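Local coordinates for uncharacterized protein (Acinetobacter baumannii, PDB 5D66) that is of unknown function but folds as a stack of ankyrin repeats, a scaffold that in many relatives binds other proteins, at residues 116-119 against 120-124; 137-140 against 141-145; 172-175 against 176-180; 186-189 against 190-194. All blocks are in the same frame, centred on the assembly; numbering follows the deposited sequence.

Contact 1. Residues 116-119 against 120-124; sequences ETVR and TLIAA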
loop_
_atom_site.group_PDB
_atom_site.type_symbol
_atom_site.label_atom_id
_atom_site.label_comp_id
_atom_site.label_asym_id
_atom_site.label_seq_id
_atom_site.Cartn_x
_atom_site.Cartn_y
_atom_site.Cartn_z
ATOM N N GLU A 116 -8.269 -6.500 4.644
ATOM C CA GLU A 116 -9.066 -5.266 4.752
ATOM C C GLU A 116 -8.377 -4.121 4.008
ATOM O O GLU A 116 -9.054 -3.264 3.453
ATOM C CB GLU A 116 -9.349 -4.871 6.202
ATOM C CG GLU A 116 -10.198 -5.884 6.930
ATOM C CD GLU A 116 -11.429 -6.240 6.180
ATOM O OE1 GLU A 116 -12.137 -5.352 5.683
ATOM O OE2 GLU A 116 -11.708 -7.434 6.010
ATOM N N THR A 117 -7.051 -4.134 3.951
ATOM C CA THR A 117 -6.311 -3.130 3.172
ATOM C C THR A 117 -6.591 -3.319 1.661
ATOM O O THR A 117 -6.858 -2.356 0.948
ATOM C CB THR A 117 -4.848 -3.209 3.456
ATOM O OG1 THR A 117 -4.601 -2.949 4.844
ATOM C CG2 THR A 117 -4.058 -2.212 2.657
ATOM N N VAL A 118 -6.586 -4.565 1.188
ATOM C CA VAL A 118 -6.974 -4.867 -0.168
ATOM C C VAL A 118 -8.403 -4.363 -0.470
ATOM O O VAL A 118 -8.632 -3.690 -1.465
ATOM C CB VAL A 118 -6.809 -6.377 -0.475
ATOM C CG1 VAL A 118 -7.534 -6.752 -1.789
ATOM C CG2 VAL A 118 -5.357 -6.747 -0.503
ATOM N N ARG A 119 -9.320 -4.699 0.423
ATOM C CA ARG A 119 -10.711 -4.270 0.242
ATOM C C ARG A 119 -10.779 -2.731 0.090
ATOM O O ARG A 119 -11.461 -2.213 -0.788
ATOM C CB ARG A 119 -11.576 -4.778 1.408
ATOM C CG ARG A 119 -13.040 -4.651 1.167
ATOM C CD ARG A 119 -13.892 -4.952 2.439
ATOM N NE ARG A 119 -13.479 -6.090 3.293
ATOM C CZ ARG A 119 -13.650 -7.386 2.989
ATOM N NH1 ARG A 119 -14.330 -7.756 1.924
ATOM N NH2 ARG A 119 -13.180 -8.312 3.809
ATOM N N THR A 120 -10.115 -2.046 0.974
ATOM C CA THR A 120 -10.086 -0.595 1.028
ATOM C C THR A 120 -9.515 0.004 -0.237
ATOM O O THR A 120 -10.063 0.991 -0.777
ATOM C CB THR A 120 -9.326 -0.149 2.267
ATOM O OG1 THR A 120 -10.037 -0.585 3.468
ATOM C CG2 THR A 120 -9.148 1.366 2.362
ATOM N N LEU A 121 -8.396 -0.516 -0.698
ATOM C CA LEU A 121 -7.750 -0.019 -1.899
ATOM C C LEU A 121 -8.538 -0.285 -3.160
ATOM O O LEU A 121 -8.572 0.544 -4.050
ATOM C CB LEU A 121 -6.317 -0.525 -1.971
ATOM C CG LEU A 121 -5.377 0.062 -0.885
ATOM C CD1 LEU A 121 -4.069 -0.733 -0.908
ATOM C CD2 LEU A 121 -5.072 1.487 -1.083
ATOM N N ILE A 122 -9.161 -1.479 -3.254
ATOM C CA ILE A 122 -10.067 -1.745 -4.347
ATOM C C ILE A 122 -11.189 -0.701 -4.380
ATOM O O ILE A 122 -11.497 -0.129 -5.432
ATOM C CB ILE A 122 -10.638 -3.169 -4.274
ATOM C CG1 ILE A 122 -9.552 -4.204 -4.611
ATOM C CG2 ILE A 122 -11.813 -3.315 -5.206
ATOM C CD1 ILE A 122 -9.988 -5.627 -4.285
ATOM N N ALA A 123 -11.806 -0.484 -3.229
ATOM C CA ALA A 123 -12.925 0.455 -3.122
ATOM C C ALA A 123 -12.514 1.872 -3.508
ATOM O O ALA A 123 -13.328 2.611 -4.082
ATOM C CB ALA A 123 -13.520 0.463 -1.724
ATOM N N ALA A 124 -11.274 2.259 -3.172
ATOM C CA ALA A 124 -10.787 3.573 -3.503
ATOM C C ALA A 124 -10.534 3.817 -4.991
ATOM O O ALA A 124 -10.502 4.951 -5.431
ATOM C CB ALA A 124 -9.487 3.869 -2.738
#
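T120 turns both its backbone N and its hydroxyl onto the carbonyl oxygen of E116, one turn back in helix 115-124. T120 OG1 donates to E116 O at 2.9 Å, while T120 N donates to the same oxygen as the ordinary helical bond, and the two donors arrive from opposite faces of the carbonyl plane. The hydroxyl can fold back like this because OG1 stands beside the backbone N (chi1 -64°). The remaining backbone bonds are L121 N to T117 O, I122 N to V118 O and A123 N to R119 O.

The charged pair lies within the first turn. Both residues are modelled in two conformers; in the ones described here R119 meets E116 side-on, NE to OE1 at 2.8 Å and NH2 to OE2 also at 2.8 Å. Both oxygens lie almost in the guanidinium plane and are met on their syn sides, somewhat out of the carboxylate plane. A bend at chi3 (-41°) turns the guanidinium back along the helix surface toward the glutamate.

Apolar contacts step along the helix in two rows. V118 and I122 lie side by side, CG1 of V118 touching CD1 of I122 at 3.7 Å; this row packs on helix 150-162, and V118 also on helix 106-111. T117 CG2 meets L121 CD1 at 3.9 Å, and T117 also packs on helices 82-90 and 106-111 of the ankyrin stack.

Two bonds thus grip E116 O, and in this conformer two more link the E116 and R119 side chains, leaving V118 and I122 to apolar packing against the neighbouring helices.

Contact 2. Residues 137-140 against 141-145; sequences TALL and EAIIL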
loop_
_atom_site.group_PDB
_atom_site.type_symbol
_atom_site.label_atom_id
_atom_site.label_comp_id
_atom_site.label_asym_id
_atom_site.label_seq_id
_atom_site.Cartn_x
_atom_site.Cartn_y
_atom_site.Cartn_z
ATOM N N THR A 137 0.983 -8.633 -11.111
ATOM C CA THR A 137 -0.194 -7.924 -10.661
ATOM C C THR A 137 -0.459 -8.283 -9.181
ATOM O O THR A 137 0.136 -9.247 -8.636
ATOM C CB THR A 137 -1.389 -8.353 -11.503
ATOM O OG1 THR A 137 -1.469 -9.784 -11.326
ATOM C CG2 THR A 137 -1.307 -8.019 -12.933
ATOM N N ALA A 138 -1.425 -7.636 -8.574
ATOM C CA ALA A 138 -1.890 -8.019 -7.251
ATOM C C ALA A 138 -2.349 -9.496 -7.241
ATOM O O ALA A 138 -2.045 -10.186 -6.316
ATOM C CB ALA A 138 -2.979 -7.089 -6.799
ATOM N N LEU A 139 -3.123 -9.883 -8.261
ATOM C CA LEU A 139 -3.596 -11.239 -8.383
ATOM C C LEU A 139 -2.426 -12.241 -8.422
ATOM O O LEU A 139 -2.439 -13.254 -7.698
ATOM C CB LEU A 139 -4.492 -11.383 -9.601
ATOM C CG LEU A 139 -5.110 -12.753 -9.859
ATOM C CD1 LEU A 139 -5.982 -13.210 -8.747
ATOM C CD2 LEU A 139 -5.865 -12.723 -11.155
ATOM N N LEU A 140 -1.457 -11.994 -9.267
ATOM C CA LEU A 140 -0.309 -12.892 -9.373
ATOM C C LEU A 140 0.416 -12.988 -8.059
ATOM O O LEU A 140 0.786 -14.094 -7.621
ATOM C CB LEU A 140 0.607 -12.500 -10.511
ATOM C CG LEU A 140 0.087 -12.829 -11.897
ATOM C CD1 LEU A 140 0.788 -12.034 -12.972
ATOM C CD2 LEU A 140 0.258 -14.308 -12.205
ATOM N N GLU A 141 0.701 -11.857 -7.416
ATOM C CA GLU A 141 1.394 -11.945 -6.115
ATOM C C GLU A 141 0.586 -12.672 -5.064
ATOM O O GLU A 141 1.165 -13.412 -4.269
ATOM C CB GLU A 141 1.815 -10.566 -5.623
ATOM C CG GLU A 141 2.888 -9.928 -6.495
ATOM C CD GLU A 141 3.851 -8.987 -5.769
ATOM O OE1 GLU A 141 3.866 -8.953 -4.582
ATOM O OE2 GLU A 141 4.637 -8.305 -6.440
ATOM N N ALA A 142 -0.718 -12.454 -5.011
ATOM C CA ALA A 142 -1.507 -13.155 -4.011
ATOM C C ALA A 142 -1.419 -14.671 -4.172
ATOM O O ALA A 142 -1.431 -15.417 -3.187
ATOM C CB ALA A 142 -2.941 -12.715 -4.105
ATOM N N ILE A 143 -1.230 -15.147 -5.415
ATOM C CA ILE A 143 -1.141 -16.573 -5.690
ATOM C C ILE A 143 0.277 -17.053 -5.433
ATOM O O ILE A 143 0.450 -18.043 -4.679
ATOM C CB ILE A 143 -1.565 -16.860 -7.143
ATOM C CG1 ILE A 143 -3.060 -16.507 -7.361
ATOM C CG2 ILE A 143 -1.334 -18.343 -7.489
ATOM C CD1 ILE A 143 -3.510 -16.475 -8.725
ATOM N N ILE A 144 1.249 -16.418 -6.064
ATOM C CA ILE A 144 2.642 -16.890 -6.013
ATOM C C ILE A 144 3.277 -16.735 -4.642
ATOM O O ILE A 144 4.037 -17.590 -4.211
ATOM C CB ILE A 144 3.466 -16.090 -7.052
ATOM C CG1 ILE A 144 2.982 -16.413 -8.479
ATOM C CG2 ILE A 144 4.939 -16.356 -6.900
ATOM C CD1 ILE A 144 3.509 -15.489 -9.565
ATOM N N LEU A 145 2.974 -15.634 -3.960
ATOM C CA LEU A 145 3.604 -15.290 -2.696
ATOM C C LEU A 145 2.739 -15.550 -1.464
ATOM O O LEU A 145 3.188 -15.364 -0.339
ATOM C CB LEU A 145 4.156 -13.857 -2.760
ATOM C CG LEU A 145 5.182 -13.651 -3.843
ATOM C CD1 LEU A 145 5.521 -12.167 -3.946
ATOM C CD2 LEU A 145 6.463 -14.490 -3.628
#
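From T137 the chain enters helix 138-144, where E141 N, A142 N, I143 N and I144 N bond back to the carbonyls of T137, A138, L139 and L140. The bond of I144 N to L140 O is short and straight, 2.8 Å and 175°, whereas I143 N to L139 O is longer and bent, 3.2 Å and 142°. I143 N also makes a weak second bond to L140 O.

The start of the helix is capped by T137, the N-cap residue, whose OG1 accepts from L140 N at 3.0 Å. Together with the T137 O bond to E141 N, this uses both oxygens of the threonine at the first turn. The sequence TALLEAI resembles the TPLHLA motif that opens the first helix of a canonical ankyrin repeat, and the cap is the role its threonine plays there.

L139 and I143 point the same way and touch through their CD1 atoms, 4.1 Å apart. I143 CG1 stands beside its own backbone N (chi1 -65°), which brings it to 3.3 Å from L139 O. One residue on, I144 repeats the arrangement: its CG1 rests against L140 O at 3.3 Å, and CD1 approaches L140 CB. E141 lays CB and CG near T137 O before its extended chain carries the carboxylate away, where OE2 accepts a hydrogen bond from N132 ND2.

Contact 3. Residues 172-175 against 176-180; sequences DGIT and PLQHA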
loop_
_atom_site.group_PDB
_atom_site.type_symbol
_atom_site.label_atom_id
_atom_site.label_comp_id
_atom_site.label_asym_id
_atom_site.label_seq_id
_atom_site.Cartn_x
_atom_site.Cartn_y
_atom_site.Cartn_z
ATOM N N ASP A 172 6.875 -14.383 -17.949
ATOM C CA ASP A 172 7.256 -15.611 -18.623
ATOM C C ASP A 172 6.050 -16.322 -19.235
ATOM O O ASP A 172 6.148 -17.480 -19.676
ATOM C CB ASP A 172 7.951 -16.534 -17.604
ATOM C CG ASP A 172 9.029 -15.809 -16.796
ATOM O OD1 ASP A 172 9.823 -15.029 -17.423
ATOM O OD2 ASP A 172 9.060 -15.991 -15.551
ATOM N N GLY A 173 4.906 -15.626 -19.269
ATOM C CA GLY A 173 3.716 -16.148 -19.907
ATOM C C GLY A 173 2.879 -17.100 -19.050
ATOM O O GLY A 173 1.911 -17.688 -19.561
ATOM N N ILE A 174 3.232 -17.270 -17.778
ATOM C CA ILE A 174 2.498 -18.183 -16.907
ATOM C C ILE A 174 1.300 -17.458 -16.313
ATOM O O ILE A 174 1.440 -16.390 -15.684
ATOM C CB ILE A 174 3.385 -18.812 -15.899
ATOM C CG1 ILE A 174 4.527 -19.522 -16.592
ATOM C CG2 ILE A 174 2.574 -19.764 -15.026
ATOM C CD1 ILE A 174 5.486 -20.099 -15.636
ATOM N N THR A 175 0.126 -18.021 -16.530
ATOM C CA THR A 175 -1.106 -17.375 -16.153
ATOM C C THR A 175 -1.427 -17.576 -14.664
ATOM O O THR A 175 -0.936 -18.543 -14.021
ATOM C CB THR A 175 -2.235 -17.955 -16.995
ATOM O OG1 THR A 175 -2.399 -19.316 -16.655
ATOM C CG2 THR A 175 -2.033 -17.716 -18.510
ATOM N N PRO A 176 -2.314 -16.745 -14.112
ATOM C CA PRO A 176 -2.815 -17.036 -12.761
ATOM C C PRO A 176 -3.337 -18.473 -12.611
ATOM O O PRO A 176 -3.038 -19.105 -11.602
ATOM C CB PRO A 176 -3.916 -15.967 -12.640
ATOM C CG PRO A 176 -3.389 -14.813 -13.432
ATOM C CD PRO A 176 -2.798 -15.452 -14.627
ATOM N N LEU A 177 -4.104 -18.961 -13.590
ATOM C CA LEU A 177 -4.642 -20.314 -13.518
ATOM C C LEU A 177 -3.532 -21.346 -13.430
ATOM O O LEU A 177 -3.600 -22.273 -12.606
ATOM C CB LEU A 177 -5.524 -20.550 -14.714
ATOM C CG LEU A 177 -6.198 -21.931 -14.776
ATOM C CD1 LEU A 177 -7.067 -22.159 -13.585
ATOM C CD2 LEU A 177 -6.977 -22.059 -16.068
ATOM N N GLN A 178 -2.526 -21.233 -14.280
ATOM C CA GLN A 178 -1.427 -22.177 -14.224
ATOM C C GLN A 178 -0.672 -22.109 -12.906
ATOM O O GLN A 178 -0.322 -23.132 -12.335
ATOM C CB GLN A 178 -0.514 -22.011 -15.428
ATOM C CG GLN A 178 0.520 -23.142 -15.524
ATOM C CD GLN A 178 -0.125 -24.567 -15.579
ATOM O OE1 GLN A 178 -0.922 -24.865 -16.476
ATOM N NE2 GLN A 178 0.136 -25.392 -14.545
ATOM N N HIS A 179 -0.431 -20.896 -12.419
ATOM C CA HIS A 179 0.191 -20.739 -11.125
ATOM C C HIS A 179 -0.573 -21.433 -10.017
ATOM O O HIS A 179 0.020 -22.072 -9.126
ATOM C CB HIS A 179 0.445 -19.277 -10.790
ATOM C CG HIS A 179 1.657 -18.699 -11.444
ATOM N ND1 HIS A 179 2.919 -19.186 -11.197
ATOM C CD2 HIS A 179 1.810 -17.665 -12.279
ATOM C CE1 HIS A 179 3.814 -18.464 -11.822
ATOM N NE2 HIS A 179 3.163 -17.558 -12.513
ATOM N N ALA A 180 -1.885 -21.290 -10.016
ATOM C CA ALA A 180 -2.721 -21.945 -9.010
ATOM C C ALA A 180 -2.655 -23.469 -9.152
ATOM O O ALA A 180 -2.559 -24.212 -8.152
ATOM C CB ALA A 180 -4.127 -21.450 -9.132
#
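I174 lays a methyl over the imidazole of H179 at the point where the loop before helix 176-183 turns into the helix. The sequence TPLQHA resembles the TPLHLA motif of ankyrin repeats, and T175 is the N-cap of the helix.

Starting at CB, I174 is already close to the ring, with CB 3.6 Å from H179 NE2. CG2 goes further in and sits over the centre of one face, 3.5 Å from the centroid and 14° off the ring normal, a CH-pi contact. In the conformers described, for I174 and Q178 each have two, the same methyl also reaches Q178, meeting its CB at 3.8 Å. CG1 leaves on the other branch, beside the backbone N of I174, and it is CG2 that covers the ring.

The imidazole is also held by its NE2, which is hydrogen-bonded to D170 OD2, and D170 OD1 takes the backbone N of I174. One aspartate thus holds both the ring and the residue that covers it. L140, I143 and I144 of helix 138-144 also pack on H179, tying helix 176-183 to helix 138-144.

T175 supplies the cap, and P176 follows it in the first turn of the helix. The backbone bond of the threonine runs from H179 N to T175 O, 2.9 Å at 173°. Its OG1 stands between its own backbone N and carbonyl carbon (chi1 66°), where it accepts from Q178 N at 3.1 Å.

Contact 4. Residues 186-189 against 190-194; sequences REIE and KLLLV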
loop_
_atom_site.group_PDB
_atom_site.type_symbol
_atom_site.label_atom_id
_atom_site.label_comp_id
_atom_site.label_asym_id
_atom_site.label_seq_id
_atom_site.Cartn_x
_atom_site.Cartn_y
_atom_site.Cartn_z
ATOM N N ARG A 186 -6.738 -25.398 -4.840
ATOM C CA ARG A 186 -7.964 -25.803 -5.531
ATOM C C ARG A 186 -9.018 -24.733 -5.459
ATOM O O ARG A 186 -9.750 -24.472 -6.429
ATOM C CB ARG A 186 -8.524 -27.066 -4.899
ATOM C CG ARG A 186 -7.556 -28.232 -4.946
ATOM C CD ARG A 186 -8.206 -29.501 -4.372
ATOM N NE ARG A 186 -8.540 -29.352 -2.965
ATOM C CZ ARG A 186 -9.530 -29.974 -2.339
ATOM N NH1 ARG A 186 -10.311 -30.825 -2.970
ATOM N NH2 ARG A 186 -9.783 -29.726 -1.037
ATOM N N GLU A 187 -9.123 -24.062 -4.306
ATOM C CA GLU A 187 -10.099 -22.983 -4.114
ATOM C C GLU A 187 -9.803 -21.808 -5.063
ATOM O O GLU A 187 -10.717 -21.328 -5.763
ATOM C CB GLU A 187 -10.153 -22.518 -2.644
ATOM C CG GLU A 187 -10.427 -23.598 -1.659
ATOM C CD GLU A 187 -9.245 -24.441 -1.188
ATOM O OE1 GLU A 187 -8.113 -24.337 -1.748
ATOM O OE2 GLU A 187 -9.453 -25.339 -0.370
ATOM N N ILE A 188 -8.535 -21.368 -5.087
ATOM C CA ILE A 188 -8.155 -20.302 -5.978
ATOM C C ILE A 188 -8.383 -20.695 -7.464
ATOM O O ILE A 188 -8.861 -19.892 -8.252
ATOM C CB ILE A 188 -6.704 -19.884 -5.716
ATOM C CG1 ILE A 188 -6.664 -19.128 -4.384
ATOM C CG2 ILE A 188 -6.163 -19.079 -6.911
ATOM C CD1 ILE A 188 -5.265 -18.838 -3.852
ATOM N N GLU A 189 -8.056 -21.961 -7.843
ATOM C CA GLU A 189 -8.357 -22.439 -9.191
ATOM C C GLU A 189 -9.835 -22.268 -9.548
ATOM O O GLU A 189 -10.170 -21.801 -10.638
ATOM C CB GLU A 189 -7.868 -23.866 -9.382
ATOM C CG GLU A 189 -8.218 -24.417 -10.734
ATOM C CD GLU A 189 -7.840 -25.863 -10.932
ATOM O OE1 GLU A 189 -7.544 -26.532 -9.915
ATOM O OE2 GLU A 189 -7.908 -26.348 -12.074
ATOM N N LYS A 190 -10.691 -22.695 -8.637
ATOM C CA LYS A 190 -12.128 -22.603 -8.911
ATOM C C LYS A 190 -12.591 -21.167 -9.043
ATOM O O LYS A 190 -13.358 -20.854 -9.957
ATOM C CB LYS A 190 -12.934 -23.340 -7.889
ATOM C CG LYS A 190 -12.810 -24.868 -8.022
ATOM C CD LYS A 190 -13.606 -25.651 -7.021
ATOM C CE LYS A 190 -14.949 -25.874 -7.488
ATOM N NZ LYS A 190 -15.034 -26.991 -8.516
ATOM N N LEU A 191 -12.107 -20.274 -8.174
ATOM C CA LEU A 191 -12.416 -18.863 -8.297
ATOM C C LEU A 191 -11.977 -18.261 -9.605
ATOM O O LEU A 191 -12.722 -17.509 -10.237
ATOM C CB LEU A 191 -11.734 -18.087 -7.147
ATOM C CG LEU A 191 -12.293 -18.347 -5.767
ATOM C CD1 LEU A 191 -11.352 -17.851 -4.667
ATOM C CD2 LEU A 191 -13.666 -17.694 -5.586
ATOM N N LEU A 192 -10.770 -18.618 -10.062
ATOM C CA LEU A 192 -10.232 -18.150 -11.332
ATOM C C LEU A 192 -11.079 -18.635 -12.513
ATOM O O LEU A 192 -11.395 -17.889 -13.447
ATOM C CB LEU A 192 -8.805 -18.598 -11.494
ATOM C CG LEU A 192 -7.799 -17.807 -10.660
ATOM C CD1 LEU A 192 -6.463 -18.504 -10.629
ATOM C CD2 LEU A 192 -7.606 -16.425 -11.189
ATOM N N LEU A 193 -11.408 -19.930 -12.522
ATOM C CA LEU A 193 -12.181 -20.519 -13.637
ATOM C C LEU A 193 -13.546 -19.842 -13.782
ATOM O O LEU A 193 -13.930 -19.516 -14.890
ATOM C CB LEU A 193 -12.344 -22.016 -13.459
ATOM C CG LEU A 193 -11.058 -22.818 -13.725
ATOM C CD1 LEU A 193 -11.242 -24.216 -13.159
ATOM C CD2 LEU A 193 -10.635 -22.819 -15.168
ATOM N N VAL A 194 -14.243 -19.578 -12.688
ATOM C CA VAL A 194 -15.541 -18.954 -12.843
ATOM C C VAL A 194 -15.401 -17.475 -13.314
ATOM O O VAL A 194 -16.307 -16.967 -13.928
ATOM C CB VAL A 194 -16.471 -19.179 -11.583
ATOM C CG1 VAL A 194 -16.598 -20.685 -11.192
ATOM C CG2 VAL A 194 -15.953 -18.423 -10.399
#
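I188 and L192 run side by side along helix 186-194, CG2 of I188 touching CD1 of L192 at 3.8 Å. The isoleucine methyl lies anti to its backbone N, and the leucine reaches back toward it, with its CG 3.4 Å from I188 O. E189 and L193 form a second such pair: the leucine CD1 lies 3.9 Å from E189 CG, so it packs on the aliphatic part of the glutamate.

Among the polar groups, E189 runs extended past CG and carries its carboxylate out past L193, where OE2 forms a salt bridge with R181 NE of helix 176-183. K190 CG lies 3.5 Å from R186 O.

Backbone bonds join the two turns throughout: K190 N to R186 O, L191 N to E187 O, L192 N to I188 O and L193 N to E189 O, all 2.9 to 3.0 Å.

This is the second helix of the last helical pair in the ankyrin stack. I188 and L192 both pack on I143 of helix 138-144, L191 and L192 on L160 of helix 150-162, while L193 and E189 lie on L177 of helix 176-183.

How the contacts relate
Each contact is local, one unbroken run of chain, and the four follow in series without nesting or crossing. Contact 1 comes first, on helix 115-124, and stays apart from the others; its nearest atoms are about 7 Å from contact 2, the start of the next helix pair. Helix 150-162 bridges that gap, packing on residues of contacts 1, 2 and 4. Contacts 2, 3 and 4 touch one another. L140 CD2 lies 3.9 Å from P176 CG, joining contacts 2 and 3; L139 CD2 lies 4.1 Å from L192 CD2 of contact 4; and P176 and L177 of contact 3 rest on L192. Together they join the C-terminal helix pair to helix 138-144 of the preceding one.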